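Local coordinates for Glp_546_48378_50642 (Giardia intestinalis, PDB 2QVW), which cleaves double-stranded RNA in the RNA interference pathway, producing the 21 to 23 base-pair fragments that direct destruction of homologous RNAs, at residues Asp222-His226 against Pro239-Phe243. Residues are numbered along the deposited sequence; the frame is centred on the assembly and turned at random.
Sequences DLKDH and PKLRF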
loop_
_atom_site.group_PDB
_atom_site.type_symbol
_atom_site.label_atom_id
_atom_site.label_comp_id
_atom_site.label_asym_id
_atom_site.label_seq_id
_atom_site.Cartn_x
_atom_site.Cartn_y
_atom_site.Cartn_z
ATOM N N ASP A 222 28.612 -25.867 -1.386
ATOM C CA ASP A 222 28.940 -26.352 -0.062
ATOM C C ASP A 222 29.300 -25.221 0.885
ATOM O O ASP A 222 28.897 -25.233 2.041
ATOM C CB ASP A 222 30.101 -27.344 -0.175
ATOM C CG ASP A 222 29.930 -28.304 -1.348
ATOM O OD1 ASP A 222 28.919 -29.042 -1.380
ATOM O OD2 ASP A 222 30.806 -28.320 -2.241
ATOM N N LEU A 223 30.045 -24.238 0.389
ATOM C CA LEU A 223 30.469 -23.113 1.223
ATOM C C LEU A 223 29.315 -22.281 1.773
ATOM O O LEU A 223 29.527 -21.418 2.618
ATOM C CB LEU A 223 31.427 -22.199 0.444
ATOM C CG LEU A 223 32.066 -21.032 1.214
ATOM C CD1 LEU A 223 32.878 -21.549 2.391
ATOM C CD2 LEU A 223 32.956 -20.243 0.285
ATOM N N LYS A 224 28.101 -22.552 1.303
ATOM C CA LYS A 224 26.914 -21.818 1.741
ATOM C C LYS A 224 27.258 -20.482 2.373
ATOM O O LYS A 224 27.385 -19.483 1.676
ATOM C CB LYS A 224 26.098 -22.645 2.733
ATOM C CG LYS A 224 24.709 -22.997 2.236
ATOM C CD LYS A 224 24.662 -24.387 1.611
ATOM C CE LYS A 224 24.754 -25.467 2.686
ATOM N NZ LYS A 224 24.625 -26.836 2.113
ATOM N N ASP A 225 27.420 -20.470 3.692
ATOM C CA ASP A 225 27.742 -19.238 4.405
ATOM C C ASP A 225 28.998 -19.366 5.258
ATOM O O ASP A 225 29.459 -18.383 5.832
ATOM C CB ASP A 225 26.597 -18.846 5.323
ATOM C CG ASP A 225 26.691 -19.522 6.669
ATOM O OD1 ASP A 225 26.776 -20.767 6.702
ATOM O OD2 ASP A 225 26.692 -18.810 7.692
ATOM N N HIS A 226 29.536 -20.575 5.361
ATOM C CA HIS A 226 30.738 -20.794 6.157
ATOM C C HIS A 226 31.817 -19.778 5.764
ATOM O O HIS A 226 31.932 -19.390 4.596
ATOM C CB HIS A 226 31.274 -22.215 5.945
ATOM C CG HIS A 226 30.242 -23.291 6.096
ATOM N ND1 HIS A 226 29.562 -23.515 7.272
ATOM C CD2 HIS A 226 29.792 -24.219 5.219
ATOM C CE1 HIS A 226 28.737 -24.537 7.113
ATOM N NE2 HIS A 226 28.858 -24.982 5.876
ATOM N N PRO A 239 35.566 -31.233 4.958
ATOM C CA PRO A 239 35.131 -32.562 4.514
ATOM C C PRO A 239 34.550 -32.431 3.098
ATOM O O PRO A 239 34.600 -33.354 2.282
ATOM C CB PRO A 239 34.081 -32.927 5.547
ATOM C CG PRO A 239 33.387 -31.623 5.747
ATOM C CD PRO A 239 34.505 -30.589 5.757
ATOM N N LYS A 240 34.000 -31.250 2.843
ATOM C CA LYS A 240 33.405 -30.858 1.573
ATOM C C LYS A 240 34.526 -30.376 0.663
ATOM O O LYS A 240 34.348 -30.242 -0.545
ATOM C CB LYS A 240 32.413 -29.713 1.798
ATOM C CG LYS A 240 31.182 -30.107 2.583
ATOM C CD LYS A 240 30.256 -28.926 2.828
ATOM C CE LYS A 240 29.046 -29.339 3.671
ATOM N NZ LYS A 240 28.109 -28.207 3.940
ATOM N N LEU A 241 35.681 -30.104 1.264
ATOM C CA LEU A 241 36.850 -29.636 0.535
ATOM C C LEU A 241 37.180 -30.577 -0.619
ATOM O O LEU A 241 37.101 -31.796 -0.474
ATOM C CB LEU A 241 38.044 -29.541 1.483
ATOM C CG LEU A 241 39.346 -28.999 0.899
ATOM C CD1 LEU A 241 39.081 -27.634 0.298
ATOM C CD2 LEU A 241 40.413 -28.916 1.977
ATOM N N ARG A 242 37.554 -30.008 -1.762
ATOM C CA ARG A 242 37.875 -30.808 -2.941
ATOM C C ARG A 242 39.170 -30.361 -3.620
ATOM O O ARG A 242 39.683 -29.281 -3.329
ATOM C CB ARG A 242 36.698 -30.748 -3.918
ATOM C CG ARG A 242 35.400 -31.193 -3.258
ATOM C CD ARG A 242 34.209 -31.160 -4.184
ATOM N NE ARG A 242 33.015 -31.635 -3.495
ATOM C CZ ARG A 242 31.812 -31.700 -4.052
ATOM N NH1 ARG A 242 31.646 -31.320 -5.314
ATOM N NH2 ARG A 242 30.779 -32.138 -3.344
ATOM N N PHE A 243 39.698 -31.196 -4.515
ATOM C CA PHE A 243 40.942 -30.879 -5.221
ATOM C C PHE A 243 40.784 -30.932 -6.742
ATOM O O PHE A 243 40.177 -31.858 -7.277
ATOM C CB PHE A 243 42.053 -31.839 -4.786
ATOM C CG PHE A 243 42.318 -31.836 -3.308
ATOM C CD1 PHE A 243 41.432 -32.444 -2.423
ATOM C CD2 PHE A 243 43.461 -31.234 -2.799
ATOM C CE1 PHE A 243 41.683 -32.455 -1.052
ATOM C CE2 PHE A 243 43.721 -31.238 -1.431
ATOM C CZ PHE A 243 42.830 -31.852 -0.556
#
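The side chain of K240 lies along D222, its CD 3.4 Å from D222 CB, and then runs on past it toward the rest of the loop segment 222-226. With the lysine chain extended beyond CG (chi3 -178°), the ammonium ends up among polar groups of 222-226. K240 NZ is 3.6 Å from the carbonyl O of D222 and 3.8 Å from NE2 of H226, which it approaches at the edge of the imidazole, near the ring plane; neither pair makes a hydrogen bond. K224, bent at chi2 and chi3, brings its own NZ to 4.2 Å from K240 NZ, a like-charge approach that the D222 carboxylate, whose OD1 is 5.4 Å from K240 NZ, may partly offset.

That carboxylate faces the other way, toward R242. D222 OD2 sits over the centre of one guanidinium face, 4.0 Å from R242 NH2, with the two planes 53° apart. The long salt bridge is therefore purely electrostatic, as no N-H points at the oxygen. R219 adds a second, weak ion pair to D222 OD2.

Beneath this polar surface layer, L223 and L241 both pack on V218, and R242 pairs through its backbone with A217. The contact thus joins the two ends of the long loop between antiparallel neighbours, strand 213-219 and edge strand 242-244, in the beta-sheet of the PAZ domain.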